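Local coordinates for protein 2-oxoglutarate dehydrogenase E3 component (Thermus thermophilus, PDB 2YQU) that probably oxidises protein-bound dihydrolipoyl groups with NAD(+), using a bound FAD, as the E3 component of the 2-oxoglutarate dehydrogenase complex, at residues 151-156 with 253-258; 205-210 with 352-357; 368-373 with 435-440; 386-391 with 398-403; 393-398 with 421-426. One frame throughout, in Å; residues are numbered along the deposited sequence.

Interaction 1. Residues 151-156 with 253-258; sequences YERVVT and ADRVLV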
# COMPACT_ATOMS: atom_id res chain seq x y z
N TYR A 151 -30.31 16.73 -14.86
CA TYR A 151 -29.88 16.42 -13.48
C TYR A 151 -30.80 15.43 -12.74
O TYR A 151 -30.77 15.33 -11.51
CB TYR A 151 -29.68 17.72 -12.70
CG TYR A 151 -28.71 18.64 -13.40
CD1 TYR A 151 -29.15 19.76 -14.10
CD2 TYR A 151 -27.34 18.36 -13.41
CE1 TYR A 151 -28.25 20.59 -14.77
CE2 TYR A 151 -26.45 19.18 -14.07
CZ TYR A 151 -26.90 20.29 -14.75
OH TYR A 151 -26.00 21.10 -15.41
N GLU A 152 -31.59 14.68 -13.50
CA GLU A 152 -32.52 13.69 -12.95
C GLU A 152 -32.29 12.35 -13.64
O GLU A 152 -31.76 11.43 -13.03
CB GLU A 152 -33.97 14.15 -13.16
CG GLU A 152 -34.40 15.29 -12.25
CD GLU A 152 -35.69 15.96 -12.70
OE1 GLU A 152 -36.37 15.41 -13.61
OE2 GLU A 152 -36.04 17.03 -12.15
N ARG A 153 -32.70 12.26 -14.91
CA ARG A 153 -32.52 11.05 -15.71
C ARG A 153 -31.21 11.06 -16.49
O ARG A 153 -30.57 10.02 -16.64
CB ARG A 153 -33.70 10.90 -16.69
CG ARG A 153 -35.01 10.47 -16.02
CD ARG A 153 -34.94 9.09 -15.39
NE ARG A 153 -36.22 8.64 -14.83
CZ ARG A 153 -36.35 7.57 -14.04
NH1 ARG A 153 -37.55 7.24 -13.57
NH2 ARG A 153 -35.30 6.83 -13.72
N VAL A 154 -30.83 12.22 -17.01
CA VAL A 154 -29.53 12.45 -17.62
C VAL A 154 -28.74 13.34 -16.67
O VAL A 154 -29.15 14.47 -16.40
CB VAL A 154 -29.65 13.12 -19.00
CG1 VAL A 154 -28.29 13.28 -19.65
CG2 VAL A 154 -30.58 12.32 -19.90
N VAL A 155 -27.60 12.85 -16.19
CA VAL A 155 -26.93 13.43 -15.03
C VAL A 155 -25.42 13.61 -15.21
O VAL A 155 -24.83 13.05 -16.13
CB VAL A 155 -27.13 12.55 -13.77
CG1 VAL A 155 -28.62 12.32 -13.49
CG2 VAL A 155 -26.39 11.21 -13.90
N THR A 156 -24.84 14.38 -14.31
CA THR A 156 -23.39 14.48 -14.16
C THR A 156 -22.94 13.63 -12.98
O THR A 156 -23.75 12.99 -12.31
CB THR A 156 -22.95 15.95 -13.92
OG1 THR A 156 -23.45 16.43 -12.66
CG2 THR A 156 -23.54 16.87 -14.97
N ALA A 253 -31.93 3.46 -21.08
CA ALA A 253 -31.53 3.16 -19.71
C ALA A 253 -32.36 3.97 -18.71
O ALA A 253 -33.08 4.90 -19.08
CB ALA A 253 -30.05 3.44 -19.53
N ASP A 254 -32.26 3.60 -17.44
CA ASP A 254 -32.96 4.32 -16.37
C ASP A 254 -32.27 5.63 -16.01
O ASP A 254 -32.91 6.61 -15.64
CB ASP A 254 -33.06 3.44 -15.13
CG ASP A 254 -33.85 2.18 -15.38
OD1 ASP A 254 -33.22 1.13 -15.65
OD2 ASP A 254 -35.09 2.16 -15.35
N ARG A 255 -30.94 5.61 -16.07
CA ARG A 255 -30.12 6.80 -15.86
C ARG A 255 -29.00 6.79 -16.89
O ARG A 255 -28.53 5.73 -17.30
CB ARG A 255 -29.50 6.82 -14.46
CG ARG A 255 -30.46 6.60 -13.31
CD ARG A 255 -31.34 7.79 -12.97
NE ARG A 255 -32.31 7.44 -11.93
CZ ARG A 255 -33.31 8.22 -11.54
NH1 ARG A 255 -33.51 9.41 -12.10
NH2 ARG A 255 -34.13 7.81 -10.58
N VAL A 256 -28.58 7.97 -17.31
CA VAL A 256 -27.41 8.12 -18.15
C VAL A 256 -26.48 9.11 -17.49
O VAL A 256 -26.89 10.23 -17.17
CB VAL A 256 -27.77 8.59 -19.57
CG1 VAL A 256 -26.52 8.87 -20.39
CG2 VAL A 256 -28.64 7.56 -20.27
N LEU A 257 -25.24 8.70 -17.27
CA LEU A 257 -24.21 9.56 -16.70
C LEU A 257 -23.38 10.14 -17.83
O LEU A 257 -22.74 9.42 -18.57
CB LEU A 257 -23.30 8.78 -15.73
CG LEU A 257 -22.00 9.47 -15.26
CD1 LEU A 257 -22.28 10.81 -14.65
CD2 LEU A 257 -21.26 8.59 -14.25
N VAL A 258 -23.39 11.46 -17.95
CA VAL A 258 -22.60 12.15 -18.94
C VAL A 258 -21.28 12.54 -18.27
O VAL A 258 -21.24 13.45 -17.46
CB VAL A 258 -23.35 13.39 -19.47
CG1 VAL A 258 -22.50 14.16 -20.50
CG2 VAL A 258 -24.68 12.96 -20.09
O HOH W 1 -36.07 3.84 -13.52
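Residues 153-156 run parallel to 255-258, with Val-154 bridged to Val-256 and Val-155 to Leu-257, and three backbone bonds hold the register: Val-256 N to Arg-153 O, Val-155 N to Val-256 O, and Val-258 N to Val-155 O, the last at 2.8 Å. On one face CG1 of Val-154 meets CG2 of Val-258 at 3.7 Å. On the other, CG2 of Val-155 is 4.2 Å from CD1 of Leu-257, and that CD1 presses on the Thr-156 backbone, 3.3 Å from its C atom. At the Arg-153 and Arg-255 end of the pair the arginine side chains cross obliquely. A bend at chi2 (-64° in Arg-153, -76° in Arg-255) turns each CD. The guanidinium groups stack with their planes 28° apart, and NH2 of Arg-153 sits over the centre of the Arg-255 group, 3.3 Å from its CZ. Each arginine also grips a backbone carbonyl: Arg-153 NH2 gives to Asp-254 O at 3.1 Å, and Arg-255 NH1 reaches Glu-152 O at 2.8 Å from well above the carbonyl plane. The like charges are probably eased by Glu-165, which forms a salt bridge with Arg-255 NH2. Strand 154-155 is an edge strand of a five-stranded parallel sheet of Rossmann type; strand 255-258 separates it from strand 169-173, while strands 231-237 and 240-245 cover the face carrying Val-154 and Val-256.

Interaction 2. Residues 205-210 with 352-357; sequences TMDLEV and TEEELK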
# COMPACT_ATOMS: atom_id res chain seq x y z
N THR A 205 -5.34 8.49 -20.25
CA THR A 205 -4.12 8.99 -19.60
C THR A 205 -3.21 7.86 -19.12
O THR A 205 -2.06 8.11 -18.80
CB THR A 205 -4.44 9.89 -18.39
OG1 THR A 205 -5.21 9.17 -17.41
CG2 THR A 205 -5.33 11.07 -18.78
N MET A 206 -3.74 6.65 -19.05
CA MET A 206 -2.94 5.48 -18.67
C MET A 206 -2.06 5.05 -19.83
O MET A 206 -2.28 5.41 -20.98
CB MET A 206 -3.84 4.31 -18.25
CG MET A 206 -4.72 4.58 -17.04
SD MET A 206 -3.76 4.80 -15.54
CE MET A 206 -4.53 6.27 -14.85
N ASP A 207 -1.05 4.25 -19.50
CA ASP A 207 -0.26 3.52 -20.48
C ASP A 207 -1.18 2.59 -21.25
O ASP A 207 -2.09 1.99 -20.68
CB ASP A 207 0.82 2.73 -19.75
CG ASP A 207 1.77 2.01 -20.68
OD1 ASP A 207 1.47 0.88 -21.07
OD2 ASP A 207 2.86 2.49 -21.04
N LEU A 208 -0.95 2.47 -22.56
CA LEU A 208 -1.87 1.75 -23.44
C LEU A 208 -2.06 0.32 -22.97
O LEU A 208 -3.17 -0.19 -23.01
CB LEU A 208 -1.37 1.76 -24.89
CG LEU A 208 -2.12 2.58 -25.94
CD1 LEU A 208 -2.44 3.98 -25.46
CD2 LEU A 208 -1.30 2.66 -27.24
N GLU A 209 -0.98 -0.33 -22.54
CA GLU A 209 -1.05 -1.70 -22.02
C GLU A 209 -2.03 -1.82 -20.85
O GLU A 209 -2.80 -2.77 -20.75
CB GLU A 209 0.34 -2.15 -21.58
CG GLU A 209 0.60 -3.63 -21.68
CD GLU A 209 2.08 -3.95 -21.71
OE1 GLU A 209 2.80 -3.50 -20.79
OE2 GLU A 209 2.54 -4.65 -22.65
N VAL A 210 -1.98 -0.84 -19.95
CA VAL A 210 -2.84 -0.79 -18.77
C VAL A 210 -4.30 -0.51 -19.15
O VAL A 210 -5.20 -1.13 -18.61
CB VAL A 210 -2.30 0.28 -17.79
CG1 VAL A 210 -3.27 0.54 -16.66
CG2 VAL A 210 -0.96 -0.17 -17.23
N THR A 352 4.45 7.35 -19.90
CA THR A 352 4.01 6.11 -20.52
C THR A 352 4.99 5.70 -21.60
O THR A 352 5.79 6.51 -22.04
CB THR A 352 2.61 6.25 -21.15
OG1 THR A 352 2.66 7.22 -22.20
CG2 THR A 352 1.57 6.79 -20.16
N GLU A 353 4.90 4.45 -22.02
CA GLU A 353 5.63 3.97 -23.19
C GLU A 353 5.32 4.84 -24.42
O GLU A 353 6.22 5.14 -25.19
CB GLU A 353 5.28 2.51 -23.49
CG GLU A 353 5.84 1.54 -22.47
CD GLU A 353 6.05 0.16 -23.05
OE1 GLU A 353 6.68 0.07 -24.12
OE2 GLU A 353 5.61 -0.82 -22.41
N GLU A 354 4.07 5.27 -24.55
CA GLU A 354 3.64 6.11 -25.68
C GLU A 354 4.38 7.44 -25.69
O GLU A 354 4.85 7.88 -26.74
CB GLU A 354 2.12 6.35 -25.63
CG GLU A 354 1.28 5.14 -26.02
CD GLU A 354 1.38 4.03 -24.99
OE1 GLU A 354 0.99 4.27 -23.83
OE2 GLU A 354 1.89 2.93 -25.34
N GLU A 355 4.50 8.05 -24.51
CA GLU A 355 5.20 9.33 -24.38
C GLU A 355 6.70 9.18 -24.63
O GLU A 355 7.29 10.02 -25.28
CB GLU A 355 4.93 9.96 -23.01
CG GLU A 355 3.49 10.44 -22.86
CD GLU A 355 3.12 10.83 -21.44
OE1 GLU A 355 2.49 11.89 -21.27
OE2 GLU A 355 3.44 10.09 -20.49
N LEU A 356 7.30 8.10 -24.13
CA LEU A 356 8.72 7.85 -24.34
C LEU A 356 9.03 7.65 -25.83
O LEU A 356 9.98 8.22 -26.35
CB LEU A 356 9.20 6.63 -23.55
CG LEU A 356 9.10 6.71 -22.02
CD1 LEU A 356 9.72 5.48 -21.37
CD2 LEU A 356 9.75 7.98 -21.48
N LYS A 357 8.21 6.84 -26.51
CA LYS A 357 8.38 6.59 -27.94
C LYS A 357 8.26 7.88 -28.74
O LYS A 357 9.03 8.11 -29.66
CB LYS A 357 7.36 5.58 -28.45
CG LYS A 357 7.58 4.15 -28.02
CD LYS A 357 6.30 3.35 -28.24
CE LYS A 357 6.49 1.86 -28.13
NZ LYS A 357 5.23 1.16 -28.54
O HOH W 2 -0.84 6.03 -23.33
O HOH W 3 2.06 0.71 -23.78
O HOH W 4 5.74 -3.41 -23.17
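With CG anti to its backbone N (chi1 -176°), Asp-207 turns its carboxylate to Glu-353, while Glu-354, bent at chi2 (68°), curls back toward Leu-208. Two bonds result, each joining a carboxylate to the first turn of the other helix. Asp-207 OD2 takes the N-H of Glu-353 at 3.0 Å, met nearly along its C-O axis, and Glu-354 OE1 takes the N-H of Leu-208 at 2.9 Å from above the carboxylate plane. Asp-207 also caps its own helix, OD1 accepting from Glu-209 N. Thr-352 lays CG2 3.7 Å from Asp-207 N and forms a capping box with Glu-355. Water 2 ties Glu-354 OE1 to Met-206 O, and water 3 ties OE2 to Asp-207 OD1. OD2 of Asp-207 and OE1 of Glu-354 are 3.8 Å apart, a repulsion that the two helix N-termini probably offset. Lys-387 counters the acid cluster, and Glu-353 OE1 is hydrogen-bonded to Tyr-363 OH. The first turns of helices 208-221 and 353-359 meet here, next to strands 385-391 and 397-404.

Interaction 3. Residues 368-373 with 435-440; sequences FPYSAS and PSLSEI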
# COMPACT_ATOMS: atom_id res chain seq x y z
N PHE A 368 6.48 -7.46 -13.77
CA PHE A 368 6.24 -8.56 -12.85
C PHE A 368 4.74 -8.72 -12.61
O PHE A 368 4.04 -7.75 -12.29
CB PHE A 368 6.97 -8.32 -11.53
CG PHE A 368 7.11 -9.55 -10.70
CD1 PHE A 368 8.11 -10.47 -10.97
CD2 PHE A 368 6.23 -9.81 -9.65
CE1 PHE A 368 8.23 -11.61 -10.21
CE2 PHE A 368 6.37 -10.94 -8.87
CZ PHE A 368 7.37 -11.85 -9.16
N PRO A 369 4.23 -9.93 -12.80
CA PRO A 369 2.79 -10.18 -12.70
C PRO A 369 2.36 -10.51 -11.28
O PRO A 369 3.14 -11.12 -10.53
CB PRO A 369 2.60 -11.41 -13.58
CG PRO A 369 3.87 -12.18 -13.38
CD PRO A 369 4.96 -11.17 -13.13
N TYR A 370 1.13 -10.13 -10.93
CA TYR A 370 0.53 -10.49 -9.64
C TYR A 370 0.45 -12.00 -9.45
O TYR A 370 0.42 -12.48 -8.32
CB TYR A 370 -0.88 -9.91 -9.52
CG TYR A 370 -0.96 -8.51 -8.92
CD1 TYR A 370 -1.63 -8.29 -7.73
CD2 TYR A 370 -0.39 -7.42 -9.57
CE1 TYR A 370 -1.73 -7.02 -7.18
CE2 TYR A 370 -0.48 -6.15 -9.02
CZ TYR A 370 -1.14 -5.95 -7.83
OH TYR A 370 -1.24 -4.69 -7.31
N SER A 371 0.44 -12.75 -10.55
CA SER A 371 0.35 -14.22 -10.50
C SER A 371 1.58 -14.85 -9.88
O SER A 371 1.50 -15.97 -9.37
CB SER A 371 0.13 -14.79 -11.90
OG SER A 371 1.19 -14.44 -12.76
N ALA A 372 2.70 -14.15 -9.92
CA ALA A 372 3.95 -14.62 -9.31
C ALA A 372 4.18 -14.09 -7.89
O ALA A 372 5.23 -14.34 -7.30
CB ALA A 372 5.12 -14.27 -10.22
N SER A 373 3.21 -13.34 -7.35
CA SER A 373 3.32 -12.73 -6.02
C SER A 373 2.74 -13.64 -4.93
O SER A 373 1.57 -14.01 -4.99
CB SER A 373 2.58 -11.39 -5.98
OG SER A 373 2.38 -10.97 -4.65
N PRO A 435 5.71 -11.30 3.14
CA PRO A 435 5.19 -11.21 1.77
C PRO A 435 4.34 -9.95 1.62
O PRO A 435 3.44 -9.73 2.42
CB PRO A 435 4.30 -12.46 1.65
CG PRO A 435 3.99 -12.87 3.08
CD PRO A 435 4.77 -12.00 4.02
N SER A 436 4.61 -9.14 0.61
CA SER A 436 3.85 -7.92 0.39
C SER A 436 3.73 -7.63 -1.09
O SER A 436 4.55 -8.07 -1.90
CB SER A 436 4.51 -6.74 1.10
OG SER A 436 5.69 -6.34 0.45
N LEU A 437 2.70 -6.86 -1.44
CA LEU A 437 2.48 -6.47 -2.81
C LEU A 437 3.61 -5.58 -3.32
O LEU A 437 3.87 -5.56 -4.52
CB LEU A 437 1.11 -5.77 -2.96
CG LEU A 437 -0.12 -6.67 -2.74
CD1 LEU A 437 -1.38 -5.85 -2.88
CD2 LEU A 437 -0.17 -7.86 -3.69
N SER A 438 4.32 -4.89 -2.42
CA SER A 438 5.47 -4.04 -2.80
C SER A 438 6.58 -4.85 -3.47
O SER A 438 7.33 -4.32 -4.28
CB SER A 438 6.05 -3.28 -1.60
OG SER A 438 6.74 -4.15 -0.72
N GLU A 439 6.68 -6.13 -3.16
CA GLU A 439 7.65 -6.97 -3.83
C GLU A 439 7.40 -7.10 -5.34
O GLU A 439 8.31 -7.42 -6.09
CB GLU A 439 7.68 -8.36 -3.21
CG GLU A 439 8.12 -8.40 -1.76
CD GLU A 439 8.00 -9.79 -1.19
OE1 GLU A 439 9.05 -10.44 -1.02
OE2 GLU A 439 6.85 -10.25 -0.95
N ILE A 440 6.16 -6.88 -5.79
CA ILE A 440 5.86 -6.85 -7.22
C ILE A 440 6.58 -5.68 -7.89
O ILE A 440 7.15 -5.81 -8.97
CB ILE A 440 4.34 -6.78 -7.47
CG1 ILE A 440 3.64 -8.00 -6.86
CG2 ILE A 440 4.02 -6.65 -8.98
CD1 ILE A 440 2.14 -7.85 -6.77
O HOH W 5 4.48 -10.18 -3.55
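Ile-440 reaches across to Phe-368, Tyr-370 and Ser-373 with every branch of its side chain. Its CB lies 4.2 Å from Phe-368 CD2. From there CG2 goes to the phenyl edge, in the plane of the ring, 3.9 Å from CD2 of Phe-368 and 3.5 Å from the carbonyl O of Phe-368. The other branch, CG1, is anti to the carbonyl carbon (chi1 -60°) and passes CB of Ser-373 at 3.7 Å. At the tip, CD1 stands over the centre of the Tyr-370 ring, 3.6 Å from the centroid and 4° off the normal, a CH-pi contact. Leu-437 joins in with CD2, 3.9 Å from CE1 of Tyr-370. The polar atoms beside this core are provided for: Tyr-370 OH bonds to Ala-405 O, and Ser-373 OG caps helix 374-379 at Ala-376 N while water 5 links it to Ser-436 O. The contact packs helix 438-449 on edge strand 363-369 of the dimerisation domain, just after His-434, the probable proton acceptor, whose ND1 is bonded by Glu-439.

Interaction 4. Residues 386-391 with 398-403; sequences IKVLAH and LGVHGI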
# COMPACT_ATOMS: atom_id res chain seq x y z
N ILE A 386 2.78 -5.01 -12.58
CA ILE A 386 3.42 -3.70 -12.52
C ILE A 386 4.59 -3.69 -13.51
O ILE A 386 5.30 -4.68 -13.65
CB ILE A 386 3.91 -3.35 -11.09
CG1 ILE A 386 2.71 -3.20 -10.15
CG2 ILE A 386 4.73 -2.05 -11.10
CD1 ILE A 386 3.08 -3.05 -8.69
N LYS A 387 4.75 -2.56 -14.19
CA LYS A 387 5.72 -2.37 -15.23
C LYS A 387 6.56 -1.14 -14.87
O LYS A 387 6.01 -0.08 -14.56
CB LYS A 387 4.98 -2.18 -16.55
CG LYS A 387 5.76 -1.59 -17.68
CD LYS A 387 5.07 -1.83 -19.02
CE LYS A 387 4.06 -0.74 -19.36
NZ LYS A 387 3.47 -0.91 -20.74
N VAL A 388 7.88 -1.30 -14.88
CA VAL A 388 8.82 -0.20 -14.69
C VAL A 388 9.51 0.11 -16.02
O VAL A 388 10.01 -0.78 -16.69
CB VAL A 388 9.86 -0.53 -13.61
CG1 VAL A 388 10.97 0.54 -13.55
CG2 VAL A 388 9.19 -0.70 -12.25
N LEU A 389 9.51 1.38 -16.40
CA LEU A 389 10.21 1.85 -17.59
C LEU A 389 11.47 2.57 -17.13
O LEU A 389 11.38 3.49 -16.34
CB LEU A 389 9.32 2.79 -18.38
CG LEU A 389 7.92 2.23 -18.69
CD1 LEU A 389 7.11 3.20 -19.50
CD2 LEU A 389 8.04 0.89 -19.40
N ALA A 390 12.64 2.15 -17.60
CA ALA A 390 13.90 2.78 -17.19
C ALA A 390 14.74 3.18 -18.40
O ALA A 390 14.72 2.51 -19.42
CB ALA A 390 14.69 1.85 -16.30
N HIS A 391 15.49 4.27 -18.28
CA HIS A 391 16.29 4.75 -19.38
C HIS A 391 17.33 3.69 -19.76
O HIS A 391 17.98 3.12 -18.89
CB HIS A 391 16.97 6.07 -19.01
CG HIS A 391 17.45 6.85 -20.19
ND1 HIS A 391 18.62 6.53 -20.85
CD2 HIS A 391 16.92 7.90 -20.85
CE1 HIS A 391 18.79 7.37 -21.86
NE2 HIS A 391 17.77 8.21 -21.88
N LEU A 398 11.87 6.11 -15.59
CA LEU A 398 11.12 7.09 -16.39
C LEU A 398 9.62 7.05 -16.12
O LEU A 398 8.95 8.06 -16.27
CB LEU A 398 11.39 6.86 -17.88
CG LEU A 398 12.84 7.03 -18.31
CD1 LEU A 398 13.03 6.53 -19.72
CD2 LEU A 398 13.27 8.48 -18.18
N GLY A 399 9.11 5.88 -15.73
CA GLY A 399 7.71 5.72 -15.41
C GLY A 399 7.39 4.38 -14.79
O GLY A 399 8.12 3.42 -14.97
N VAL A 400 6.30 4.32 -14.03
CA VAL A 400 5.82 3.07 -13.44
C VAL A 400 4.31 2.99 -13.63
O VAL A 400 3.59 3.98 -13.47
CB VAL A 400 6.20 2.95 -11.94
CG1 VAL A 400 5.83 1.56 -11.40
CG2 VAL A 400 7.69 3.23 -11.73
N HIS A 401 3.84 1.82 -14.02
CA HIS A 401 2.45 1.64 -14.41
C HIS A 401 1.96 0.27 -13.97
O HIS A 401 2.71 -0.70 -13.97
CB HIS A 401 2.32 1.73 -15.93
CG HIS A 401 2.94 2.95 -16.54
ND1 HIS A 401 2.31 3.68 -17.51
CD2 HIS A 401 4.15 3.54 -16.36
CE1 HIS A 401 3.09 4.68 -17.89
NE2 HIS A 401 4.21 4.63 -17.19
N GLY A 402 0.70 0.18 -13.61
CA GLY A 402 0.20 -1.10 -13.17
C GLY A 402 -1.29 -1.20 -13.12
O GLY A 402 -2.02 -0.22 -13.23
N ILE A 403 -1.73 -2.44 -12.96
CA ILE A 403 -3.11 -2.76 -12.68
C ILE A 403 -3.13 -3.97 -11.76
O ILE A 403 -2.42 -4.95 -11.99
CB ILE A 403 -3.90 -3.02 -13.98
CG1 ILE A 403 -5.34 -3.43 -13.66
CG2 ILE A 403 -3.21 -4.07 -14.87
CD1 ILE A 403 -6.25 -3.47 -14.87
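Lys-387 and His-401 face each other as a hydrogen-bonded pair of an antiparallel hairpin, each backbone N giving to the other's O: Lys-387 N to His-401 O at 2.8 Å, His-401 N to Lys-387 O at 2.9 Å. Two residues on, Leu-389 N gives to Gly-399 O at 173°, close to straight. Leu-389 O then takes two donors, Leu-398 N at 2.8 Å and, weakly, Gly-399 N at 3.4 Å; the two residues facing Leu-389 make a classic beta bulge. On the outer sides of the pair, the backbones of Ile-386, Val-388 and Ala-390 bond to those of Phe-368, Gly-366 and Lys-364, Val-400 to Val-349 and Leu-398 to Tyr-351. The face carrying Ile-386, Val-388 and Val-400 is apolar. CG1 of Val-400, anti to its backbone N (chi1 -173°), touches both CG2 of Ile-386 at 3.8 Å and CG2 of Val-388 at 4.1 Å. The opposite face carries the polar ends. There His-401 NE2 bonds to Tyr-351 O, with CD1 of Leu-389 4.0 Å from it, and the Lys-387 ammonium forms salt bridges with Asp-207, Glu-209 and Glu-353. One face packs on helices 407-419 and 438-449, while on the other a buried lysine charge is balanced by three carboxylates, which would probably favour keeping it protonated.

Interaction 5. Residues 393-398 with 421-426; sequences KTDRIL and KASAED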
# COMPACT_ATOMS: atom_id res chain seq x y z
N LYS A 393 20.22 3.84 -21.10
CA LYS A 393 21.61 4.16 -20.84
C LYS A 393 21.89 4.45 -19.36
O LYS A 393 22.86 3.93 -18.82
CB LYS A 393 22.04 5.36 -21.69
CG LYS A 393 23.53 5.66 -21.63
CD LYS A 393 23.91 6.76 -22.61
CE LYS A 393 25.42 6.90 -22.75
NZ LYS A 393 25.87 8.27 -22.36
N THR A 394 21.06 5.27 -18.72
CA THR A 394 21.33 5.73 -17.34
C THR A 394 20.66 4.88 -16.26
O THR A 394 20.97 5.03 -15.08
CB THR A 394 20.86 7.19 -17.14
OG1 THR A 394 19.44 7.27 -17.31
CG2 THR A 394 21.44 8.11 -18.22
N ASP A 395 19.73 4.02 -16.66
CA ASP A 395 18.89 3.24 -15.75
C ASP A 395 17.93 4.08 -14.90
O ASP A 395 17.30 3.57 -13.97
CB ASP A 395 19.76 2.35 -14.84
CG ASP A 395 18.97 1.23 -14.22
OD1 ASP A 395 19.13 0.98 -13.00
OD2 ASP A 395 18.15 0.55 -14.88
N ARG A 396 17.79 5.35 -15.23
CA ARG A 396 16.89 6.25 -14.51
C ARG A 396 15.44 5.78 -14.72
O ARG A 396 15.03 5.50 -15.85
CB ARG A 396 17.11 7.69 -15.00
CG ARG A 396 16.09 8.71 -14.52
CD ARG A 396 16.41 9.35 -13.18
NE ARG A 396 15.55 10.51 -12.97
CZ ARG A 396 15.86 11.77 -13.27
NH1 ARG A 396 17.04 12.08 -13.81
NH2 ARG A 396 14.98 12.73 -13.03
N ILE A 397 14.67 5.67 -13.64
CA ILE A 397 13.26 5.32 -13.77
C ILE A 397 12.55 6.46 -14.50
O ILE A 397 12.64 7.62 -14.10
CB ILE A 397 12.59 5.05 -12.41
CG1 ILE A 397 13.23 3.83 -11.73
CG2 ILE A 397 11.09 4.82 -12.60
CD1 ILE A 397 12.90 3.73 -10.27
N LEU A 398 11.87 6.11 -15.59
CA LEU A 398 11.12 7.09 -16.39
C LEU A 398 9.62 7.05 -16.12
O LEU A 398 8.95 8.06 -16.27
CB LEU A 398 11.39 6.86 -17.88
CG LEU A 398 12.84 7.03 -18.31
CD1 LEU A 398 13.03 6.53 -19.72
CD2 LEU A 398 13.27 8.48 -18.18
N LYS A 421 14.55 10.66 -8.18
CA LYS A 421 15.32 10.47 -9.42
C LYS A 421 16.07 9.14 -9.38
O LYS A 421 17.22 9.03 -9.83
CB LYS A 421 16.27 11.65 -9.67
CG LYS A 421 15.55 13.01 -9.65
CD LYS A 421 16.41 14.13 -10.21
CE LYS A 421 15.58 15.34 -10.62
NZ LYS A 421 14.84 15.94 -9.48
N ALA A 422 15.38 8.14 -8.85
CA ALA A 422 15.95 6.82 -8.60
C ALA A 422 16.22 6.08 -9.88
O ALA A 422 15.53 6.28 -10.88
CB ALA A 422 15.00 5.99 -7.75
N SER A 423 17.21 5.19 -9.82
CA SER A 423 17.42 4.21 -10.86
C SER A 423 16.57 2.97 -10.56
O SER A 423 16.15 2.76 -9.41
CB SER A 423 18.89 3.82 -10.92
OG SER A 423 19.30 3.17 -9.73
N ALA A 424 16.32 2.17 -11.58
CA ALA A 424 15.58 0.92 -11.44
C ALA A 424 16.33 -0.03 -10.51
O ALA A 424 15.73 -0.70 -9.68
CB ALA A 424 15.37 0.26 -12.81
N GLU A 425 17.66 -0.05 -10.65
CA GLU A 425 18.54 -0.82 -9.77
C GLU A 425 18.34 -0.45 -8.30
O GLU A 425 18.23 -1.32 -7.46
CB GLU A 425 20.02 -0.62 -10.13
CG GLU A 425 20.97 -1.52 -9.34
CD GLU A 425 22.44 -1.20 -9.56
OE1 GLU A 425 23.25 -1.48 -8.65
OE2 GLU A 425 22.80 -0.66 -10.62
N ASP A 426 18.29 0.84 -7.99
CA ASP A 426 18.16 1.26 -6.59
C ASP A 426 16.80 0.90 -6.01
O ASP A 426 16.72 0.51 -4.85
CB ASP A 426 18.47 2.74 -6.41
CG ASP A 426 19.97 3.02 -6.46
OD1 ASP A 426 20.33 4.14 -6.85
OD2 ASP A 426 20.85 2.19 -6.15
O HOH W 6 21.74 1.14 -12.38
O HOH W 7 13.77 8.44 -11.65
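A helix N-terminus is held here by the turn of a beta hairpin: Asp-395, at positive phi in the loop before strand 397-404, receives the first amides of helix 424-429. Its backbone O takes Ala-424 N at 2.9 Å. Its CG is anti to the backbone N (chi1 -161°), and OD1 accepts from Glu-425 N at 3.0 Å, on the syn side and 18° out of the carboxylate plane. Ser-423 is the N-cap of the same helix, its OG accepting from Asp-426 N. Water 6 donates to both Asp-395 OD1 and Glu-425 OE2, which probably eases their repulsion; Asp-395 OD2 has a salt bridge to Lys-364 and Glu-425 one to Arg-429. A third crossing bond, Ile-397 N to Ala-422 O at 3.0 Å, lies in the carbonyl plane, and CD1 of Ile-397 packs on CB of Ala-422 at 4.0 Å. Arg-396 and Lys-421 lie side by side: the lysine CB and CG are over one guanidinium face, CB offset toward its rim, CG 3.4 Å from NH2 of Arg-396. Water 7, in plane at the edge, bonds weakly to NE and donates to Ile-397 O and Ala-422 O. Lys-421 ends helix 407-419 in a Schellman motif. The contact closes the link between helices 407-419 and 424-429 against the hairpin, with Trp-449 of helix 438-449 beside Asp-395 and Phe-420 of the second subunit against Ala-422.

Interaction 1 stands apart, in the parallel Rossmann-type sheet, whose GxGxxG pattern fits NAD(+) binding; its centre is about 32 Å from that of interaction 2. Interaction 2 joins the nucleotide-binding part of the chain to the dimerisation domain and touches interaction 4, their centres about 9 Å apart. Along the chain the segments of interactions 1 and 2 alternate, and interaction 2 closes before interaction 3 opens. Interactions 3, 4 and 5 build on one antiparallel sheet; 4 and 5 alternate, share Leu-398 and strand 397-404, and are nested inside the loop closed by interaction 3. Interactions 3 and 5 also touch the second subunit, so the helices covering the sheet link it to the dimer interface.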